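Local coordinates for spherulin-4 (Aspergillus clavatus, PDB 5C5G), which is a glycoside hydrolase with a (beta/alpha) barrel fold that probably cleaves galactosaminogalactan, the polysaccharide whose biosynthesis requires Sph3 in Aspergillus fumigatus, at residues Lys7-Val12 with Asn37-Ile42; Ser31-Val36 with Glu247-Met252; Thr79-Arg84 with Phe115-Gln120; Val149-Gly154 with Asp166-Phe171. All blocks are in the same frame, centred on the assembly; numbering follows the deposited sequence.

Contact 1: Lys7-Val12 with Asn37-Ile42; sequences KSKVFV and NFTVVI
Lys-9 to Val-12 and Phe-38 to Ile-42 run side by side as parallel strands, their axes 4.7 Å apart and 11° from parallel, with Val-10, Phe-11 and Val-12 level with Phe-38, Thr-39 and Val-40. Four backbone hydrogen bonds alternate along the seam: Val-10 N to Asn-37 O, Thr-39 N to Val-10 O, Val-12 N to Thr-39 O and Val-41 N to Val-12 O. Beyond the first of them, a water donates to Ser-8 O and accepts from Asn-37 N, carrying the pairing on where the chains part.

On one face Val-10 lies beside the Phe-38 ring and points the same way, CB 3.7 Å from CD2. Val-12 CG2 comes to the edge of that ring, and Val-12 CB meets Val-40 CG2 at 4.1 Å. Helix 245-252 covers this face, setting Met-252 on Val-10 and Val-249 on Phe-38. The other face carries Phe-11, whose CG is anti to the backbone N (chi1 -178°); the ring slants across to its neighbour, with CD1 4.0 Å from Thr-39 CG2 and CZ 3.8 Å from Val-41 CG2. Polar groups here have partners on or beside the eighth strand: Thr-39 OG1 bonds Glu-227, and Lys-9 NZ forms a salt bridge with Asp-226. Val-41 also touches Tyr-15 and Tyr-76, both N-acetyl-D-galactosamine-binding residues. Strand 9-13, helix 24-32 and strand 38-42 make up the first beta-alpha-beta unit of the eight-stranded TIM barrel.

Contact 2: Ser31-Val36 with Glu247-Met252; sequences SKHPDV and EFVDLM
His-33 and Val-249 form the close-packed part of the contact, with CD2 of the imidazole 3.6 Å from the valine CG1. Next to them Val-36 reaches more loosely, CG2 4.4 Å from the carbonyl C of Met-252, which is present as selenomethionine. Val-36 and Met-252 also pack on Val-10 of the first strand, so this side is buried against the barrel wall. His-33 is where helix 24-32 gives way to a type I turn, closed by Val-36 N bonding His-33 O at 3.0 Å; the turn leads into the second strand of the TIM barrel, and the helix it leaves lies in the outer layer beside the final helix, 245-252.

Toward solvent the contact turns polar. Exposed Lys-32, its chain extended beyond CG, crosses Asp-250 at about a right angle and makes a salt bridge, NZ to OD1 3.0 Å on the syn lone pair; its bond to OD2 is weak. OD1 also accepts a weak bond from His-33 NE2 at 2.7 Å, strongly bent (122° at the hydrogen) because the oxygen lies off the NE2-CE1 side of the ring, 2.9 Å from His-33 CE1. The carboxylate is turned 72° from the ring plane.

Contact 3: Thr79-Arg84 with Phe115-Gln120; sequences TTYAKR and FDETPQ
At the C-terminal mouth of the barrel, where the active site of a TIM-barrel enzyme lies, the loop with Thr-79 to Ala-82 rests on the end of the strand bearing Asp-116, a residue that binds N-acetyl-D-galactosamine. Thr-79 N donates to Asp-116 O at 3.0 Å, tilted 25° from the carbonyl plane. Thr-79 OG1 stands in the crowded position between backbone N and carbonyl carbon (chi1 76°), which puts it close to the carbonyl oxygens of both Asp-116 and Glu-117, while CG2 reaches Phe-115 CD1 at 3.8 Å.

Thr-80 N donates to Glu-117 OE1 at 3.0 Å, arriving on the anti side and 34° out of the carboxylate plane. A water that hydrogen-bonds Thr-80 OG1 donates to the same OE1 at 2.9 Å. Thr-80 to Lys-83 form a type I' turn, and a CH-pi contact follows: Glu-117 CB lies over the centre of the Tyr-81 ring, 3.9 Å from its centroid. Tyr-81 N makes a short but weak, bent bond to Glu-117 O, 2.7 Å. Beyond it, Ala-82 CB packs on Pro-119 CG at 3.8 Å.

Of the Asp-116 carboxylate, OD2 is bonded by the hydroxyl of Tyr-76, another sugar-binding residue, and OD1 takes weak bonds from Glu-117 N and Asn-152 ND2. The loop thus grips Asp-116 and Glu-117 mainly through backbone oxygens and the Glu-117 side chain, a second-shell contact that probably helps position the Asp-116 backbone.

Contact 4: Val149-Gly154 with Asp166-Phe171; sequences VVHNPG and DSTVVF
Val-149 opens the pairing with Asp-166 through two bonds: its N donates to OD2 at 2.9 Å, using the anti lone pair, and its O receives Asp-166 N at 2.8 Å. The same OD2 has a salt-bridge partner in Lys-138. Val-150 and Ser-167 are level in the parallel pair; Val-150 CG1 approaches Val-169 CG2 at 4.3 Å, and Ser-167 OG bonds Glu-227. His-151 carries the straightest backbone bonds, its N donating to Ser-167 O and its O accepting from Val-169 N (167° at the hydrogen). Its ring lies on the helix-covered face, where a water in the ring plane joins ND1 to Thr-168 OG1.

Asn-152 has CG anti to the backbone N (chi1 -174°), and OD1 beyond it presses on Val-169 CB at 3.2 Å while ND2 bonds Glu-172 and, weakly, Asp-116. Pro-153 packs tightly on Thr-168, CD to CG2 only 3.4 Å. Gly-154 N makes weak bonds to Val-169 O and Asn-152 OD1 as the strand ends. Only eleven residues, none helical, connect these segments, so the fifth and sixth strands of the TIM barrel adjoin without the usual intervening helix, and Asn-152 joins two N-acetyl-D-galactosamine-binding acids at the barrel mouth.

Contacts 1 and 4 lie in the barrel core, each pairing neighbouring parallel strands by regular backbone hydrogen bonds, and both present a polar side chain to Glu-227 inside the barrel. Contact 2 belongs to the outer helical layer, where a salt bridge and hydrophobic packing replace strand pairing; 31-36 runs directly into 37-42, and Val-36 packs on Val-10 of contact 1. Contact 3 sits at the mouth, partly buried, where a loop with a type I' turn meets a strand end through mixed polar bonds. It shares the sheet with contact 4: the backbone of Phe-115 hydrogen-bonds those of Val-150 and Asn-152. Contacts 2 and 3, with centres about 31 Å apart, lie on opposite sides of the chain's centre.

Contact 1: Lys7-Val12 with Asn37-Ile42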
loop_
_atom_site.group_PDB
_atom_site.type_symbol
_atom_site.label_atom_id
_atom_site.label_comp_id
_atom_site.label_asym_id
_atom_site.label_seq_id
_atom_site.Cartn_x
_atom_site.Cartn_y
_atom_site.Cartn_z
ATOM N N LYS A 7 -1.190 14.142 9.652
ATOM C CA LYS A 7 -0.702 12.792 9.802
ATOM C C LYS A 7 -1.020 11.961 8.563
ATOM O O LYS A 7 -2.060 12.142 7.904
ATOM C CB LYS A 7 -1.353 12.164 11.033
ATOM C CG LYS A 7 -0.629 10.946 11.569
ATOM C CD LYS A 7 0.290 11.308 12.737
ATOM C CE LYS A 7 0.916 10.064 13.366
ATOM N NZ LYS A 7 0.082 9.438 14.442
ATOM N N SER A 8 -0.117 11.041 8.276
ATOM C CA SER A 8 -0.275 10.071 7.202
ATOM C C SER A 8 -0.070 8.670 7.744
ATOM O O SER A 8 0.601 8.456 8.765
ATOM C CB SER A 8 0.731 10.330 6.093
ATOM O OG SER A 8 0.491 11.600 5.498
ATOM N N LYS A 9 -0.647 7.712 7.032
ATOM C CA LYS A 9 -0.390 6.303 7.258
ATOM C C LYS A 9 0.928 5.914 6.625
ATOM O O LYS A 9 1.287 6.422 5.565
ATOM C CB LYS A 9 -1.499 5.477 6.632
ATOM C CG LYS A 9 -2.881 5.812 7.166
ATOM C CD LYS A 9 -3.978 5.095 6.395
ATOM C CE LYS A 9 -5.373 5.476 6.887
ATOM N NZ LYS A 9 -5.610 6.947 6.864
ATOM N N VAL A 10 1.619 4.980 7.263
ATOM C CA VAL A 10 2.781 4.362 6.649
ATOM C C VAL A 10 2.295 3.265 5.699
ATOM O O VAL A 10 1.635 2.312 6.128
ATOM C CB VAL A 10 3.738 3.784 7.710
ATOM C CG1 VAL A 10 4.860 3.012 7.056
ATOM C CG2 VAL A 10 4.298 4.905 8.587
ATOM N N PHE A 11 2.590 3.430 4.418
ATOM C CA PHE A 11 2.233 2.445 3.401
ATOM C C PHE A 11 3.421 1.517 3.224
ATOM O O PHE A 11 4.553 1.986 3.062
ATOM C CB PHE A 11 1.925 3.165 2.108
ATOM C CG PHE A 11 1.505 2.264 1.017
ATOM C CD1 PHE A 11 0.235 1.721 0.996
ATOM C CD2 PHE A 11 2.374 1.937 0.015
ATOM C CE1 PHE A 11 -0.147 0.873 -0.025
ATOM C CE2 PHE A 11 1.999 1.092 -0.999
ATOM C CZ PHE A 11 0.745 0.560 -1.015
ATOM N N VAL A 12 3.188 0.213 3.278
ATOM C CA VAL A 12 4.273 -0.766 3.257
ATOM C C VAL A 12 4.010 -1.803 2.175
ATOM O O VAL A 12 3.170 -2.694 2.363
ATOM C CB VAL A 12 4.429 -1.486 4.606
ATOM C CG1 VAL A 12 5.730 -2.288 4.622
ATOM C CG2 VAL A 12 4.412 -0.476 5.767
ATOM N N ASN A 37 -0.666 4.411 12.004
ATOM C CA ASN A 37 -1.400 3.410 11.227
ATOM C C ASN A 37 -0.588 2.947 10.040
ATOM O O ASN A 37 -0.018 3.777 9.320
ATOM C CB ASN A 37 -2.731 3.992 10.770
ATOM C CG ASN A 37 -3.633 4.317 11.927
ATOM O OD1 ASN A 37 -3.722 3.542 12.877
ATOM N ND2 ASN A 37 -4.289 5.463 11.870
ATOM N N PHE A 38 -0.551 1.635 9.855
ATOM C CA PHE A 38 0.231 0.998 8.810
ATOM C C PHE A 38 -0.702 0.282 7.850
ATOM O O PHE A 38 -1.539 -0.520 8.266
ATOM C CB PHE A 38 1.198 -0.025 9.402
ATOM C CG PHE A 38 2.281 0.564 10.268
ATOM C CD1 PHE A 38 2.039 0.885 11.591
ATOM C CD2 PHE A 38 3.543 0.771 9.770
ATOM C CE1 PHE A 38 3.034 1.414 12.393
ATOM C CE2 PHE A 38 4.538 1.311 10.569
ATOM C CZ PHE A 38 4.281 1.619 11.881
ATOM N N THR A 39 -0.542 0.558 6.567
ATOM C CA THR A 39 -1.244 -0.156 5.510
ATOM C C THR A 39 -0.219 -1.082 4.891
ATOM O O THR A 39 0.754 -0.589 4.319
ATOM C CB THR A 39 -1.764 0.797 4.447
ATOM O OG1 THR A 39 -2.687 1.704 5.056
ATOM C CG2 THR A 39 -2.479 0.032 3.338
ATOM N N VAL A 40 -0.411 -2.391 4.996
ATOM C CA VAL A 40 0.636 -3.338 4.650
ATOM C C VAL A 40 0.126 -4.254 3.552
ATOM O O VAL A 40 -0.824 -5.004 3.751
ATOM C CB VAL A 40 1.039 -4.137 5.886
ATOM C CG1 VAL A 40 2.103 -5.172 5.540
ATOM C CG2 VAL A 40 1.524 -3.211 6.999
ATOM N N VAL A 41 0.759 -4.196 2.386
ATOM C CA VAL A 41 0.359 -5.053 1.279
ATOM C C VAL A 41 1.185 -6.320 1.317
ATOM O O VAL A 41 2.420 -6.264 1.302
ATOM C CB VAL A 41 0.589 -4.375 -0.068
ATOM C CG1 VAL A 41 0.106 -5.260 -1.188
ATOM C CG2 VAL A 41 -0.106 -3.011 -0.105
ATOM N N ILE A 42 0.523 -7.453 1.348
ATOM C CA ILE A 42 1.240 -8.720 1.250
ATOM C C ILE A 42 0.922 -9.357 -0.100
ATOM O O ILE A 42 -0.133 -9.127 -0.718
ATOM C CB ILE A 42 0.988 -9.630 2.443
ATOM C CG1 ILE A 42 -0.486 -9.853 2.599
ATOM C CG2 ILE A 42 1.564 -9.012 3.757
ATOM C CD1 ILE A 42 -1.046 -11.008 1.817
HETATM O O HOH W 1 -0.710 7.154 10.998
#

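Contact 2: Ser31-Val36 with Glu247-Met252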
loop_
_atom_site.group_PDB
_atom_site.type_symbol
_atom_site.label_atom_id
_atom_site.label_comp_id
_atom_site.label_asym_id
_atom_site.label_seq_id
_atom_site.Cartn_x
_atom_site.Cartn_y
_atom_site.Cartn_z
ATOM N N SER A 31 5.220 -2.046 16.686
ATOM C CA SER A 31 5.167 -2.149 18.134
ATOM C C SER A 31 5.636 -0.863 18.812
ATOM O O SER A 31 5.075 -0.436 19.826
ATOM C CB SER A 31 6.027 -3.332 18.595
ATOM O OG SER A 31 5.996 -3.433 20.004
ATOM N N LYS A 32 6.663 -0.231 18.250
ATOM C CA LYS A 32 7.211 0.990 18.825
ATOM C C LYS A 32 6.259 2.172 18.677
ATOM O O LYS A 32 6.266 3.086 19.495
ATOM C CB LYS A 32 8.553 1.322 18.164
ATOM C CG LYS A 32 9.205 2.594 18.664
ATOM C CD LYS A 32 10.505 2.884 17.947
ATOM C CE LYS A 32 11.081 4.216 18.396
ATOM N NZ LYS A 32 12.219 4.650 17.544
ATOM N N HIS A 33 5.455 2.161 17.616
ATOM C CA HIS A 33 4.593 3.301 17.274
ATOM C C HIS A 33 3.130 2.879 17.145
ATOM O O HIS A 33 2.567 2.871 16.046
ATOM C CB HIS A 33 5.040 3.923 15.960
ATOM C CG HIS A 33 6.452 4.406 15.961
ATOM N ND1 HIS A 33 6.859 5.533 16.636
ATOM C CD2 HIS A 33 7.552 3.923 15.337
ATOM C CE1 HIS A 33 8.151 5.722 16.434
ATOM N NE2 HIS A 33 8.591 4.763 15.637
ATOM N N PRO A 34 2.498 2.531 18.276
ATOM C CA PRO A 34 1.098 2.093 18.214
ATOM C C PRO A 34 0.154 3.187 17.727
ATOM O O PRO A 34 -0.946 2.882 17.289
ATOM C CB PRO A 34 0.781 1.714 19.666
ATOM C CG PRO A 34 1.781 2.443 20.492
ATOM C CD PRO A 34 3.029 2.502 19.648
ATOM N N ASP A 35 0.600 4.438 17.788
ATOM C CA ASP A 35 -0.191 5.573 17.326
ATOM C C ASP A 35 -0.135 5.787 15.809
ATOM O O ASP A 35 -0.894 6.583 15.281
ATOM C CB ASP A 35 0.273 6.847 18.038
ATOM C CG ASP A 35 1.741 7.150 17.792
ATOM O OD1 ASP A 35 2.576 6.231 17.929
ATOM O OD2 ASP A 35 2.063 8.307 17.448
ATOM N N VAL A 36 0.775 5.110 15.120
ATOM C CA VAL A 36 0.905 5.199 13.673
ATOM C C VAL A 36 0.086 4.090 13.052
ATOM O O VAL A 36 0.102 2.957 13.534
ATOM C CB VAL A 36 2.382 5.078 13.234
ATOM C CG1 VAL A 36 2.505 4.966 11.721
ATOM C CG2 VAL A 36 3.148 6.272 13.732
ATOM N N GLU A 247 14.011 5.711 11.025
ATOM C CA GLU A 247 13.961 7.168 11.057
ATOM C C GLU A 247 12.735 7.678 10.300
ATOM O O GLU A 247 12.060 8.592 10.758
ATOM C CB GLU A 247 15.240 7.779 10.473
ATOM C CG GLU A 247 16.463 7.624 11.356
ATOM C CD GLU A 247 17.203 6.301 11.190
ATOM O OE1 GLU A 247 16.735 5.366 10.512
ATOM O OE2 GLU A 247 18.296 6.195 11.785
ATOM N N PHE A 248 12.459 7.094 9.141
ATOM C CA PHE A 248 11.271 7.440 8.386
ATOM C C PHE A 248 10.010 7.241 9.226
ATOM O O PHE A 248 9.178 8.132 9.316
ATOM C CB PHE A 248 11.219 6.612 7.090
ATOM C CG PHE A 248 9.876 6.589 6.421
ATOM C CD1 PHE A 248 9.262 7.751 5.996
ATOM C CD2 PHE A 248 9.213 5.397 6.242
ATOM C CE1 PHE A 248 8.007 7.703 5.398
ATOM C CE2 PHE A 248 7.974 5.357 5.635
ATOM C CZ PHE A 248 7.375 6.514 5.224
ATOM N N VAL A 249 9.865 6.076 9.850
ATOM C CA VAL A 249 8.659 5.832 10.618
ATOM C C VAL A 249 8.598 6.770 11.836
ATOM O O VAL A 249 7.526 7.257 12.185
ATOM C CB VAL A 249 8.509 4.361 11.001
ATOM C CG1 VAL A 249 7.211 4.159 11.778
ATOM C CG2 VAL A 249 8.495 3.509 9.749
ATOM N N ASP A 250 9.734 7.057 12.464
ATOM C CA ASP A 250 9.757 8.012 13.570
ATOM C C ASP A 250 9.214 9.373 13.119
ATOM O O ASP A 250 8.500 10.049 13.858
ATOM C CB ASP A 250 11.182 8.217 14.124
ATOM C CG ASP A 250 11.665 7.067 15.004
ATOM O OD1 ASP A 250 10.863 6.188 15.374
ATOM O OD2 ASP A 250 12.869 7.065 15.344
ATOM N N LEU A 251 9.571 9.787 11.912
ATOM C CA LEU A 251 9.107 11.069 11.399
ATOM C C LEU A 251 7.623 11.014 11.075
ATOM O O LEU A 251 6.902 12.001 11.232
ATOM C CB LEU A 251 9.888 11.452 10.144
ATOM C CG LEU A 251 11.324 11.862 10.436
ATOM C CD1 LEU A 251 12.124 11.837 9.141
ATOM C CD2 LEU A 251 11.377 13.244 11.091
HETATM N N MSE A 252 7.146 9.862 10.634
HETATM C CA MSE A 252 5.719 9.679 10.402
HETATM C C MSE A 252 4.943 9.737 11.717
HETATM O O MSE A 252 3.788 10.164 11.731
HETATM C CB MSE A 252 5.463 8.380 9.635
HETATM C CG MSE A 252 6.082 8.424 8.235
HETATM SE SE MSE A 252 5.022 9.481 6.977
HETATM C CE MSE A 252 3.631 8.177 6.698
#

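Contact 3: Thr79-Arg84 with Phe115-Gln120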
loop_
_atom_site.group_PDB
_atom_site.type_symbol
_atom_site.label_atom_id
_atom_site.label_comp_id
_atom_site.label_asym_id
_atom_site.label_seq_id
_atom_site.Cartn_x
_atom_site.Cartn_y
_atom_site.Cartn_z
ATOM N N THR A 79 -4.183 -6.367 -11.947
ATOM C CA THR A 79 -5.248 -6.148 -12.926
ATOM C C THR A 79 -4.748 -5.961 -14.349
ATOM O O THR A 79 -5.555 -5.876 -15.256
ATOM C CB THR A 79 -6.150 -4.949 -12.575
ATOM O OG1 THR A 79 -5.466 -3.720 -12.866
ATOM C CG2 THR A 79 -6.578 -4.966 -11.130
ATOM N N THR A 80 -3.431 -5.868 -14.541
ATOM C CA THR A 80 -2.860 -5.688 -15.884
ATOM C C THR A 80 -3.541 -4.555 -16.655
ATOM O O THR A 80 -3.964 -4.721 -17.801
ATOM C CB THR A 80 -2.918 -6.992 -16.720
ATOM O OG1 THR A 80 -2.710 -8.116 -15.863
ATOM C CG2 THR A 80 -1.836 -6.970 -17.811
ATOM N N TYR A 81 -3.643 -3.394 -16.019
ATOM C CA TYR A 81 -4.223 -2.213 -16.658
ATOM C C TYR A 81 -5.657 -2.483 -17.093
ATOM O O TYR A 81 -6.115 -2.003 -18.114
ATOM C CB TYR A 81 -3.313 -1.714 -17.787
ATOM C CG TYR A 81 -1.924 -1.503 -17.250
ATOM C CD1 TYR A 81 -1.634 -0.419 -16.420
ATOM C CD2 TYR A 81 -0.915 -2.433 -17.496
ATOM C CE1 TYR A 81 -0.366 -0.244 -15.886
ATOM C CE2 TYR A 81 0.352 -2.264 -16.963
ATOM C CZ TYR A 81 0.622 -1.172 -16.167
ATOM O OH TYR A 81 1.882 -1.004 -15.642
ATOM N N ALA A 82 -6.363 -3.232 -16.247
ATOM C CA ALA A 82 -7.771 -3.568 -16.447
ATOM C C ALA A 82 -8.007 -4.466 -17.647
ATOM O O ALA A 82 -9.144 -4.623 -18.090
ATOM C CB ALA A 82 -8.641 -2.300 -16.519
ATOM N N LYS A 83 -6.937 -5.069 -18.154
ATOM C CA LYS A 83 -7.043 -6.011 -19.260
ATOM C C LYS A 83 -7.161 -7.441 -18.745
ATOM O O LYS A 83 -7.538 -8.339 -19.492
ATOM C CB LYS A 83 -5.826 -5.906 -20.188
ATOM C CG LYS A 83 -5.699 -4.570 -20.902
ATOM C CD LYS A 83 -4.303 -4.392 -21.494
ATOM N N ARG A 84 -6.832 -7.665 -17.480
ATOM C CA ARG A 84 -6.923 -9.000 -16.930
ATOM C C ARG A 84 -8.387 -9.376 -16.796
ATOM O O ARG A 84 -9.205 -8.575 -16.323
ATOM C CB ARG A 84 -6.223 -9.059 -15.572
ATOM C CG ARG A 84 -6.126 -10.454 -15.015
ATOM C CD ARG A 84 -5.198 -10.473 -13.835
ATOM N NE ARG A 84 -5.085 -11.822 -13.288
ATOM C CZ ARG A 84 -5.170 -12.152 -12.004
ATOM N NH1 ARG A 84 -5.371 -11.245 -11.073
ATOM N NH2 ARG A 84 -5.053 -13.422 -11.640
ATOM N N PHE A 115 -5.039 -3.361 -5.616
ATOM C CA PHE A 115 -5.111 -3.675 -7.044
ATOM C C PHE A 115 -3.951 -3.008 -7.751
ATOM O O PHE A 115 -3.903 -1.775 -7.873
ATOM C CB PHE A 115 -6.422 -3.189 -7.633
ATOM C CG PHE A 115 -7.627 -3.951 -7.153
ATOM C CD1 PHE A 115 -7.844 -5.258 -7.594
ATOM C CD2 PHE A 115 -8.548 -3.378 -6.302
ATOM C CE1 PHE A 115 -8.954 -5.976 -7.182
ATOM C CE2 PHE A 115 -9.668 -4.095 -5.873
ATOM C CZ PHE A 115 -9.875 -5.399 -6.324
ATOM N N ASP A 116 -3.012 -3.804 -8.233
ATOM C CA ASP A 116 -1.857 -3.276 -8.945
ATOM C C ASP A 116 -2.173 -3.055 -10.412
ATOM O O ASP A 116 -3.043 -3.707 -10.999
ATOM C CB ASP A 116 -0.659 -4.204 -8.782
ATOM C CG ASP A 116 0.667 -3.500 -8.975
ATOM O OD1 ASP A 116 0.724 -2.245 -8.949
ATOM O OD2 ASP A 116 1.672 -4.197 -9.171
ATOM N N GLU A 117 -1.470 -2.094 -10.977
ATOM C CA GLU A 117 -1.514 -1.790 -12.405
ATOM C C GLU A 117 -2.885 -1.349 -12.860
ATOM O O GLU A 117 -3.367 -1.770 -13.904
ATOM C CB GLU A 117 -1.097 -3.003 -13.243
ATOM C CG GLU A 117 0.194 -3.659 -12.814
ATOM C CD GLU A 117 0.335 -5.095 -13.334
ATOM O OE1 GLU A 117 -0.668 -5.865 -13.358
ATOM O OE2 GLU A 117 1.466 -5.454 -13.710
ATOM N N THR A 118 -3.537 -0.490 -12.112
ATOM C CA THR A 118 -4.788 0.066 -12.600
ATOM C C THR A 118 -4.455 1.121 -13.670
ATOM O O THR A 118 -3.381 1.713 -13.666
ATOM C CB THR A 118 -5.604 0.671 -11.461
ATOM O OG1 THR A 118 -4.804 1.632 -10.768
ATOM C CG2 THR A 118 -6.064 -0.418 -10.502
ATOM N N PRO A 119 -5.357 1.341 -14.631
ATOM C CA PRO A 119 -5.053 2.251 -15.736
ATOM C C PRO A 119 -5.134 3.717 -15.356
ATOM O O PRO A 119 -5.824 4.068 -14.395
ATOM C CB PRO A 119 -6.113 1.910 -16.787
ATOM C CG PRO A 119 -7.130 1.153 -16.093
ATOM C CD PRO A 119 -6.608 0.598 -14.832
ATOM N N GLN A 120 -4.400 4.536 -16.085
ATOM C CA GLN A 120 -4.467 5.984 -15.936
ATOM C C GLN A 120 -5.545 6.592 -16.786
ATOM O O GLN A 120 -6.161 7.576 -16.392
ATOM C CB GLN A 120 -3.163 6.629 -16.383
ATOM C CG GLN A 120 -2.022 6.545 -15.413
ATOM C CD GLN A 120 -0.782 7.157 -16.017
ATOM O OE1 GLN A 120 -0.041 6.482 -16.730
ATOM N NE2 GLN A 120 -0.577 8.453 -15.790
HETATM O O HOH W 2 -0.181 -8.285 -14.788
#

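Contact 4: Val149-Gly154 with Asp166-Phe171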
loop_
_atom_site.group_PDB
_atom_site.type_symbol
_atom_site.label_atom_id
_atom_site.label_comp_id
_atom_site.label_asym_id
_atom_site.label_seq_id
_atom_site.Cartn_x
_atom_site.Cartn_y
_atom_site.Cartn_z
ATOM N N VAL A 149 -9.987 -0.742 -0.268
ATOM C CA VAL A 149 -9.593 -0.844 -1.668
ATOM C C VAL A 149 -8.512 0.183 -1.960
ATOM O O VAL A 149 -8.709 1.386 -1.751
ATOM C CB VAL A 149 -10.780 -0.573 -2.599
ATOM C CG1 VAL A 149 -10.333 -0.515 -4.062
ATOM C CG2 VAL A 149 -11.837 -1.651 -2.430
ATOM N N VAL A 150 -7.370 -0.295 -2.447
ATOM C CA VAL A 150 -6.301 0.591 -2.907
ATOM C C VAL A 150 -6.011 0.276 -4.361
ATOM O O VAL A 150 -6.018 -0.892 -4.750
ATOM C CB VAL A 150 -5.023 0.453 -2.044
ATOM C CG1 VAL A 150 -3.863 1.304 -2.575
ATOM C CG2 VAL A 150 -5.316 0.838 -0.606
ATOM N N HIS A 151 -5.788 1.319 -5.157
ATOM C CA HIS A 151 -5.375 1.180 -6.542
ATOM C C HIS A 151 -3.952 1.648 -6.702
ATOM O O HIS A 151 -3.562 2.647 -6.094
ATOM C CB HIS A 151 -6.237 2.067 -7.437
ATOM C CG HIS A 151 -7.639 1.597 -7.586
ATOM N ND1 HIS A 151 -8.588 2.324 -8.264
ATOM C CD2 HIS A 151 -8.252 0.470 -7.157
ATOM C CE1 HIS A 151 -9.732 1.658 -8.250
ATOM N NE2 HIS A 151 -9.556 0.535 -7.583
ATOM N N ASN A 152 -3.193 0.986 -7.561
ATOM C CA ASN A 152 -1.860 1.458 -7.935
ATOM C C ASN A 152 -1.686 1.647 -9.438
ATOM O O ASN A 152 -1.202 0.762 -10.138
ATOM C CB ASN A 152 -0.762 0.536 -7.449
ATOM C CG ASN A 152 0.611 1.119 -7.723
ATOM O OD1 ASN A 152 0.755 2.322 -7.982
ATOM N ND2 ASN A 152 1.630 0.269 -7.729
ATOM N N PRO A 153 -2.038 2.836 -9.929
ATOM C CA PRO A 153 -1.726 3.162 -11.317
ATOM C C PRO A 153 -0.269 3.549 -11.482
ATOM O O PRO A 153 0.200 3.628 -12.617
ATOM C CB PRO A 153 -2.640 4.361 -11.610
ATOM C CG PRO A 153 -2.887 4.978 -10.271
ATOM C CD PRO A 153 -2.918 3.835 -9.300
ATOM N N GLY A 154 0.431 3.801 -10.386
ATOM C CA GLY A 154 1.844 4.128 -10.435
ATOM C C GLY A 154 2.140 5.484 -11.048
ATOM O O GLY A 154 3.281 5.752 -11.439
ATOM N N ASP A 166 -10.325 3.619 -1.812
ATOM C CA ASP A 166 -10.033 4.353 -0.594
ATOM C C ASP A 166 -8.752 5.155 -0.708
ATOM O O ASP A 166 -8.664 6.282 -0.201
ATOM C CB ASP A 166 -9.962 3.390 0.580
ATOM C CG ASP A 166 -11.286 2.745 0.852
ATOM O OD1 ASP A 166 -12.221 3.481 1.239
ATOM O OD2 ASP A 166 -11.451 1.518 0.687
ATOM N N SER A 167 -7.764 4.602 -1.408
ATOM C CA SER A 167 -6.515 5.309 -1.708
ATOM C C SER A 167 -5.993 4.876 -3.046
ATOM O O SER A 167 -6.188 3.721 -3.438
ATOM C CB SER A 167 -5.453 5.037 -0.644
ATOM O OG SER A 167 -5.877 5.500 0.627
ATOM N N THR A 168 -5.314 5.793 -3.726
ATOM C CA THR A 168 -4.695 5.521 -5.004
ATOM C C THR A 168 -3.252 5.972 -4.950
ATOM O O THR A 168 -2.965 7.107 -4.573
ATOM C CB THR A 168 -5.417 6.280 -6.142
ATOM O OG1 THR A 168 -6.762 5.807 -6.257
ATOM C CG2 THR A 168 -4.749 6.066 -7.466
ATOM N N VAL A 169 -2.350 5.082 -5.347
ATOM C CA VAL A 169 -0.930 5.397 -5.467
ATOM C C VAL A 169 -0.710 6.183 -6.742
ATOM O O VAL A 169 -0.655 5.634 -7.830
ATOM C CB VAL A 169 -0.073 4.120 -5.465
ATOM C CG1 VAL A 169 1.394 4.496 -5.435
ATOM C CG2 VAL A 169 -0.417 3.209 -4.276
ATOM N N VAL A 170 -0.591 7.498 -6.595
ATOM C CA VAL A 170 -0.477 8.395 -7.741
ATOM C C VAL A 170 0.951 8.775 -8.064
ATOM O O VAL A 170 1.178 9.433 -9.080
ATOM C CB VAL A 170 -1.320 9.678 -7.573
ATOM C CG1 VAL A 170 -2.809 9.342 -7.485
ATOM C CG2 VAL A 170 -0.868 10.517 -6.376
ATOM N N PHE A 171 1.902 8.355 -7.234
ATOM C CA PHE A 171 3.312 8.560 -7.495
ATOM C C PHE A 171 4.020 7.305 -7.016
ATOM O O PHE A 171 3.844 6.904 -5.864
ATOM C CB PHE A 171 3.859 9.801 -6.772
ATOM C CG PHE A 171 5.287 10.065 -7.119
ATOM C CD1 PHE A 171 6.301 9.444 -6.419
ATOM C CD2 PHE A 171 5.613 10.861 -8.210
ATOM C CE1 PHE A 171 7.618 9.627 -6.786
ATOM C CE2 PHE A 171 6.930 11.066 -8.566
ATOM C CZ PHE A 171 7.923 10.451 -7.863
HETATM O O HOH W 3 -7.693 4.920 -8.917
#